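Local coordinates for fervidolysin (PDB 1R6V), which breaks down keratin into peptides as a subtilisin-like serine protease, which lets its bacterium grow on native feathers, at residues L20-L24 against P505-D509; M530-R534 against L627-D631. The protein carries 1 engineered substitution. The contacts are given in a common frame with arbitrary orientation. Numbering follows the deposited sequence.

Contact 1: residues L20-L24 against P505-D509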
ATOM      1  N   LEU A  20      -3.223 -11.718 -10.859  1.00 15.62           N
ATOM      2  CA  LEU A  20      -2.750 -10.384 -10.523  1.00 15.06           C
ATOM      3  C   LEU A  20      -1.291 -10.404 -10.072  1.00 14.78           C
ATOM      4  O   LEU A  20      -0.972 -10.917  -8.997  1.00 14.48           O
ATOM      5  CB  LEU A  20      -3.630  -9.807  -9.412  1.00 16.65           C
ATOM      6  CG  LEU A  20      -3.702  -8.282  -9.250  1.00 16.38           C
ATOM      7  CD1 LEU A  20      -4.712  -7.949  -8.140  1.00 15.41           C
ATOM      8  CD2 LEU A  20      -2.346  -7.719  -8.915  1.00 17.09           C
ATOM      9  N   PHE A  21      -0.405  -9.867 -10.905  1.00 13.15           N
ATOM     10  CA  PHE A  21       1.013  -9.801 -10.570  1.00 15.02           C
ATOM     11  C   PHE A  21       1.384  -8.390 -10.150  1.00 16.29           C
ATOM     12  O   PHE A  21       0.951  -7.424 -10.776  1.00 16.67           O
ATOM     13  CB  PHE A  21       1.886 -10.173 -11.771  1.00 14.75           C
ATOM     14  CG  PHE A  21       1.973 -11.639 -12.040  1.00 16.20           C
ATOM     15  CD1 PHE A  21       1.397 -12.182 -13.182  1.00 17.41           C
ATOM     16  CD2 PHE A  21       2.681 -12.467 -11.181  1.00 16.53           C
ATOM     17  CE1 PHE A  21       1.534 -13.551 -13.478  1.00 17.84           C
ATOM     18  CE2 PHE A  21       2.826 -13.828 -11.458  1.00 17.08           C
ATOM     19  CZ  PHE A  21       2.250 -14.370 -12.616  1.00 17.73           C
ATOM     20  N   GLY A  22       2.180  -8.269  -9.093  1.00 15.63           N
ATOM     21  CA  GLY A  22       2.599  -6.952  -8.648  1.00 17.50           C
ATOM     22  C   GLY A  22       3.555  -6.342  -9.659  1.00 18.13           C
ATOM     23  O   GLY A  22       4.425  -7.028 -10.202  1.00 18.08           O
ATOM     24  N   GLU A  23       3.411  -5.045  -9.914  1.00 18.98           N
ATOM     25  CA  GLU A  23       4.265  -4.373 -10.884  1.00 20.59           C
ATOM     26  C   GLU A  23       5.731  -4.448 -10.501  1.00 21.14           C
ATOM     27  O   GLU A  23       6.093  -4.231  -9.346  1.00 19.72           O
ATOM     28  CB  GLU A  23       3.853  -2.903 -11.033  1.00 23.13           C
ATOM     29  CG  GLU A  23       4.738  -2.132 -12.015  1.00 26.41           C
ATOM     30  CD  GLU A  23       4.285  -0.699 -12.247  1.00 27.41           C
ATOM     31  OE1 GLU A  23       4.960   0.011 -13.022  1.00 31.27           O
ATOM     32  OE2 GLU A  23       3.271  -0.290 -11.658  1.00 27.97           O
ATOM     33  N   LEU A  24       6.568  -4.764 -11.487  1.00 21.79           N
ATOM     34  CA  LEU A  24       8.007  -4.877 -11.298  1.00 23.54           C
ATOM     35  C   LEU A  24       8.705  -3.628 -11.825  1.00 26.95           C
ATOM     36  O   LEU A  24       8.582  -3.294 -13.004  1.00 28.38           O
ATOM     37  CB  LEU A  24       8.523  -6.116 -12.033  1.00 25.39           C
ATOM     38  CG  LEU A  24       8.786  -7.392 -11.221  1.00 27.58           C
ATOM     39  CD1 LEU A  24       7.733  -7.607 -10.174  1.00 25.09           C
ATOM     40  CD2 LEU A  24       8.899  -8.580 -12.164  1.00 23.34           C
ATOM     41  N   PRO A 505      -7.790  -1.851 -16.761  1.00 29.09           N
ATOM     42  CA  PRO A 505      -6.653  -2.569 -16.173  1.00 27.21           C
ATOM     43  C   PRO A 505      -5.349  -1.849 -16.456  1.00 26.43           C
ATOM     44  O   PRO A 505      -5.193  -1.233 -17.505  1.00 24.56           O
ATOM     45  CB  PRO A 505      -6.717  -3.951 -16.836  1.00 26.97           C
ATOM     46  CG  PRO A 505      -8.180  -4.111 -17.186  1.00 27.76           C
ATOM     47  CD  PRO A 505      -8.548  -2.722 -17.680  1.00 28.80           C
ATOM     48  N   ASP A 506      -4.460  -1.990 -15.497  1.00 25.76           N
ATOM     49  CA  ASP A 506      -3.163  -1.345 -15.597  1.00 27.58           C
ATOM     50  C   ASP A 506      -2.267  -2.098 -16.574  1.00 29.09           C
ATOM     51  O   ASP A 506      -1.914  -3.247 -16.337  1.00 30.87           O
ATOM     52  CB  ASP A 506      -2.520  -1.310 -14.210  1.00 28.42           C
ATOM     53  CG  ASP A 506      -1.205  -0.567 -14.188  1.00 29.59           C
ATOM     54  OD1 ASP A 506      -0.877   0.125 -15.176  1.00 31.49           O
ATOM     55  OD2 ASP A 506      -0.502  -0.666 -13.162  1.00 32.13           O
ATOM     56  N   HIS A 507      -1.848  -1.388 -17.725  1.00 27.85           N
ATOM     57  CA  HIS A 507      -0.995  -2.036 -18.710  1.00 28.40           C
ATOM     58  C   HIS A 507       0.449  -1.617 -18.462  1.00 28.92           C
ATOM     59  O   HIS A 507       1.028  -0.878 -19.261  1.00 29.30           O
ATOM     60  CB  HIS A 507      -1.425  -1.630 -20.123  1.00 29.54           C
ATOM     61  CG  HIS A 507      -1.897  -0.210 -20.225  1.00 30.87           C
ATOM     62  ND1 HIS A 507      -3.088   0.218 -19.679  1.00 32.97           N
ATOM     63  CD2 HIS A 507      -1.336   0.877 -20.804  1.00 32.55           C
ATOM     64  CE1 HIS A 507      -3.244   1.508 -19.919  1.00 32.19           C
ATOM     65  NE2 HIS A 507      -2.194   1.932 -20.599  1.00 34.04           N
ATOM     66  N   TRP A 508       1.025  -2.085 -17.356  1.00 27.59           N
ATOM     67  CA  TRP A 508       2.402  -1.740 -16.989  1.00 28.01           C
ATOM     68  C   TRP A 508       3.445  -2.625 -17.648  1.00 28.94           C
ATOM     69  O   TRP A 508       4.639  -2.328 -17.598  1.00 29.00           O
ATOM     70  CB  TRP A 508       2.597  -1.835 -15.474  1.00 25.78           C
ATOM     71  CG  TRP A 508       2.327  -3.209 -14.906  1.00 24.02           C
ATOM     72  CD1 TRP A 508       1.122  -3.700 -14.512  1.00 22.88           C
ATOM     73  CD2 TRP A 508       3.284  -4.262 -14.673  1.00 22.52           C
ATOM     74  NE1 TRP A 508       1.257  -4.985 -14.047  1.00 22.43           N
ATOM     75  CE2 TRP A 508       2.574  -5.357 -14.135  1.00 23.61           C
ATOM     76  CE3 TRP A 508       4.668  -4.383 -14.870  1.00 22.34           C
ATOM     77  CZ2 TRP A 508       3.201  -6.567 -13.784  1.00 22.62           C
ATOM     78  CZ3 TRP A 508       5.294  -5.587 -14.523  1.00 22.04           C
ATOM     79  CH2 TRP A 508       4.558  -6.661 -13.985  1.00 21.17           C
ATOM     80  N   ASP A 509       2.978  -3.720 -18.239  1.00 31.41           N
ATOM     81  CA  ASP A 509       3.825  -4.695 -18.910  1.00 35.39           C
ATOM     82  C   ASP A 509       4.090  -4.192 -20.325  1.00 37.89           C
ATOM     83  O   ASP A 509       3.571  -4.736 -21.300  1.00 39.50           O
ATOM     84  CB  ASP A 509       3.091  -6.042 -18.941  1.00 35.83           C
ATOM     85  CG  ASP A 509       3.984  -7.196 -19.333  1.00 36.65           C
ATOM     86  OD1 ASP A 509       3.442  -8.307 -19.503  1.00 35.42           O
ATOM     87  OD2 ASP A 509       5.213  -7.002 -19.466  1.00 36.85           O
TER
HETATM   88  O   HOH W   1      -0.766  -6.397 -12.545  1.00 18.27           O
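Two loops meet here, and one side chain, the indole of Trp508, makes nearly all of the contact. Its CA-to-CB bond points toward residues 20-24.

The main interaction is a CH-pi contact with the backbone of Glu23. Glu23 CA sits 3.6 Å from the centroid of the six-membered ring of Trp508 and 5° off the ring normal, so it lies squarely over one face. The extended Glu23 side chain adds packing, with its CG 3.6 Å from Trp508 CE3.

Apolar contacts are looser. Leu24 CB is 4.1 Å from Trp508 CZ3, and Phe21 CB is 4.3 Å from Trp508 CZ2. The ring of Phe21 itself leads away, to Tyr78 and Ile81 of helix 74-81.

No direct hydrogen bond joins the segments. Water 1 bridges them instead: it donates to Phe21 O (2.7 Å) and accepts from Trp508 NE1 (2.9 Å). The indole nitrogen is thereby satisfied.

Charge does not favour the pairing. Glu23 OE2 and Asp506 OD2 are like charges 4.1 Å apart. Glu23 OE1 forms a salt bridge with Arg25, and Asp506 has a long, weak ion pair with Lys481.

Residues 20-24 also bond by their backbone to Val92 of the propeptide sheet, at Leu20 and Gly22. They belong to the propeptide, and 505-509 to the first beta-sandwich domain, so the contact is an interface between domains, away from the catalytic and calcium sites. A tryptophan on the loop after strand 496-505 of this Ig-like sandwich lies against the N-terminal part of the propeptide.

Contact 2: residues M530-R534 against L627-D631; sequences MAEER and LNGED
A 3-10 turn, 530-532, faces the tip of a beta hairpin. Glu533 N bonds to Met530 O at 3.0 Å. The two-residue hairpin has a type I' turn from Leu627 to Glu630. Leu627 N to Glu630 O is 2.8 Å, and Glu630 N to Leu627 O 3.0 Å. Asn628 (phi/psi 53/38) and Gly629 (90/-11) fill the corners; a CB at 629 would clash with Asn628 O. Ala531 and Leu627 have the nearest CA atoms, 6.6 Å apart.

The CA-to-CB bond of Asn628 points toward residues 530-534; chi1 is m and chi2 -45°. Its ND2 donates to Ala531 O (2.8 Å, 167°) and to water 2 (3.0 Å), which donates to Glu532 O (2.9 Å). Asn628 OD1 accepts from Thr557 N and lies over one face of the Arg534 guanidinium. Arg534 (m, m, p) folds back, its NE 3.0 Å from Glu533 O.

Leu627 (t, p) brings CD2 to 4.0 Å from Ala531 CB and 3.4 Å from Glu532 CG. Glu532 (m, t) carries its carboxylate to Thr667 N and Arg529.

This is an interface between the two sandwich domains: hairpin 619-638 meets the loop before strand 535-543, and strand 666-669 packs on Leu627 and Arg534.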
ATOM      1  N   MET A 530      -2.679  -0.448 -24.216  1.00 22.55           N
ATOM      2  CA  MET A 530      -3.369   0.751 -23.746  1.00 24.33           C
ATOM      3  C   MET A 530      -4.780   0.784 -24.339  1.00 23.62           C
ATOM      4  O   MET A 530      -5.724   1.259 -23.706  1.00 22.92           O
ATOM      5  CB  MET A 530      -2.590   2.008 -24.159  1.00 27.80           C
ATOM      6  CG  MET A 530      -3.146   3.302 -23.577  1.00 33.32           C
ATOM      7  SD  MET A 530      -2.161   4.752 -24.031  1.00 38.31           S
ATOM      8  CE  MET A 530      -1.052   4.829 -22.655  1.00 36.72           C
ATOM      9  N   ALA A 531      -4.929   0.245 -25.547  1.00 20.63           N
ATOM     10  CA  ALA A 531      -6.225   0.227 -26.210  1.00 18.73           C
ATOM     11  C   ALA A 531      -7.284  -0.574 -25.455  1.00 18.49           C
ATOM     12  O   ALA A 531      -8.477  -0.411 -25.704  1.00 19.52           O
ATOM     13  CB  ALA A 531      -6.080  -0.324 -27.643  1.00 19.80           C
ATOM     14  N   GLU A 532      -6.854  -1.435 -24.535  1.00 17.02           N
ATOM     15  CA  GLU A 532      -7.782  -2.251 -23.762  1.00 17.03           C
ATOM     16  C   GLU A 532      -8.289  -1.536 -22.503  1.00 17.77           C
ATOM     17  O   GLU A 532      -9.294  -1.941 -21.915  1.00 17.89           O
ATOM     18  CB  GLU A 532      -7.113  -3.571 -23.380  1.00 18.00           C
ATOM     19  CG  GLU A 532      -6.724  -4.386 -24.602  1.00 18.85           C
ATOM     20  CD  GLU A 532      -5.786  -5.528 -24.293  1.00 19.95           C
ATOM     21  OE1 GLU A 532      -4.840  -5.313 -23.503  1.00 19.97           O
ATOM     22  OE2 GLU A 532      -5.999  -6.625 -24.856  1.00 19.50           O
ATOM     23  N   GLU A 533      -7.595  -0.486 -22.100  1.00 19.21           N
ATOM     24  CA  GLU A 533      -7.986   0.268 -20.914  1.00 22.23           C
ATOM     25  C   GLU A 533      -9.353   0.921 -21.122  1.00 22.96           C
ATOM     26  O   GLU A 533      -9.658   1.411 -22.205  1.00 21.99           O
ATOM     27  CB  GLU A 533      -6.948   1.348 -20.601  1.00 25.73           C
ATOM     28  CG  GLU A 533      -7.245   2.117 -19.312  1.00 31.73           C
ATOM     29  CD  GLU A 533      -6.341   3.321 -19.096  1.00 35.44           C
ATOM     30  OE1 GLU A 533      -6.568   4.057 -18.104  1.00 37.02           O
ATOM     31  OE2 GLU A 533      -5.408   3.534 -19.905  1.00 36.85           O
ATOM     32  N   ARG A 534     -10.173   0.904 -20.075  1.00 21.83           N
ATOM     33  CA  ARG A 534     -11.503   1.503 -20.107  1.00 22.23           C
ATOM     34  C   ARG A 534     -11.507   2.554 -18.995  1.00 22.75           C
ATOM     35  O   ARG A 534     -10.743   2.446 -18.038  1.00 19.90           O
ATOM     36  CB  ARG A 534     -12.578   0.455 -19.811  1.00 24.05           C
ATOM     37  CG  ARG A 534     -12.513  -0.825 -20.640  1.00 26.55           C
ATOM     38  CD  ARG A 534     -13.153  -0.635 -22.000  1.00 29.09           C
ATOM     39  NE  ARG A 534     -12.439   0.371 -22.757  1.00 30.87           N
ATOM     40  CZ  ARG A 534     -12.975   1.152 -23.683  1.00 28.23           C
ATOM     41  NH1 ARG A 534     -14.263   1.065 -23.993  1.00 30.83           N
ATOM     42  NH2 ARG A 534     -12.208   2.037 -24.292  1.00 30.12           N
ATOM     43  N   LEU A 627      -9.997  -2.738 -31.870  1.00 19.07           N
ATOM     44  CA  LEU A 627     -10.247  -2.858 -30.439  1.00 19.01           C
ATOM     45  C   LEU A 627     -10.627  -1.512 -29.841  1.00 18.38           C
ATOM     46  O   LEU A 627      -9.806  -0.606 -29.787  1.00 20.32           O
ATOM     47  CB  LEU A 627      -8.976  -3.377 -29.778  1.00 19.57           C
ATOM     48  CG  LEU A 627      -8.965  -3.545 -28.261  1.00 19.79           C
ATOM     49  CD1 LEU A 627     -10.068  -4.524 -27.811  1.00 21.23           C
ATOM     50  CD2 LEU A 627      -7.586  -4.061 -27.884  1.00 21.06           C
ATOM     51  N   ASN A 628     -11.863  -1.395 -29.384  1.00 20.51           N
ATOM     52  CA  ASN A 628     -12.331  -0.135 -28.820  1.00 22.04           C
ATOM     53  C   ASN A 628     -12.076   1.023 -29.786  1.00 23.36           C
ATOM     54  O   ASN A 628     -11.714   2.133 -29.383  1.00 23.82           O
ATOM     55  CB  ASN A 628     -11.667   0.105 -27.457  1.00 21.11           C
ATOM     56  CG  ASN A 628     -12.059  -0.957 -26.447  1.00 20.07           C
ATOM     57  OD1 ASN A 628     -13.231  -1.305 -26.339  1.00 20.19           O
ATOM     58  ND2 ASN A 628     -11.085  -1.486 -25.713  1.00 20.23           N
ATOM     59  N   GLY A 629     -12.255   0.734 -31.075  1.00 23.80           N
ATOM     60  CA  GLY A 629     -12.076   1.737 -32.113  1.00 25.48           C
ATOM     61  C   GLY A 629     -10.696   1.873 -32.723  1.00 26.53           C
ATOM     62  O   GLY A 629     -10.522   2.543 -33.741  1.00 27.79           O
ATOM     63  N   GLU A 630      -9.704   1.233 -32.122  1.00 25.53           N
ATOM     64  CA  GLU A 630      -8.353   1.339 -32.625  1.00 26.54           C
ATOM     65  C   GLU A 630      -7.989   0.172 -33.533  1.00 26.10           C
ATOM     66  O   GLU A 630      -8.199  -0.983 -33.172  1.00 23.33           O
ATOM     67  CB  GLU A 630      -7.384   1.402 -31.453  1.00 28.43           C
ATOM     68  CG  GLU A 630      -5.964   1.673 -31.854  1.00 34.78           C
ATOM     69  CD  GLU A 630      -5.056   1.816 -30.657  1.00 37.97           C
ATOM     70  OE1 GLU A 630      -5.373   2.644 -29.771  1.00 39.59           O
ATOM     71  OE2 GLU A 630      -4.031   1.103 -30.606  1.00 38.92           O
ATOM     72  N   ASP A 631      -7.460   0.475 -34.717  1.00 26.00           N
ATOM     73  CA  ASP A 631      -7.064  -0.594 -35.624  1.00 25.73           C
ATOM     74  C   ASP A 631      -5.670  -1.081 -35.277  1.00 24.50           C
ATOM     75  O   ASP A 631      -4.742  -0.289 -35.113  1.00 24.75           O
ATOM     76  CB  ASP A 631      -7.073  -0.137 -37.089  1.00 26.51           C
ATOM     77  CG  ASP A 631      -8.466   0.068 -37.635  1.00 28.71           C
ATOM     78  OD1 ASP A 631      -9.435  -0.514 -37.096  1.00 28.08           O
ATOM     79  OD2 ASP A 631      -8.587   0.806 -38.635  1.00 31.60           O
TER
HETATM   80  O   HOH W   2     -10.961  -3.587 -23.582  1.00 18.62           O

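How the contacts relate
The chain starts in the propeptide, where residues 20-24 precede strand 33-38. It then passes through the catalytic domain and into the first sandwich domain. Contact 1 closes when it reaches 505-509, a separation of 481 residues. Contact 2 opens only afterwards, at 530-534, and closes 93 residues on at the 627-631 hairpin. The two are therefore in series, neither nested nor crossed. Both use the connection between strands 496-505 and 535-543, which thus touches the propeptide and the second sandwich domain. The centres of contact 1 and contact 2 are about 17 Å apart. They also meet directly: His507 CE1 packs 3.0 Å from Glu533 OE2, and His507 NE2 packs 3.4 Å from Met530 CG.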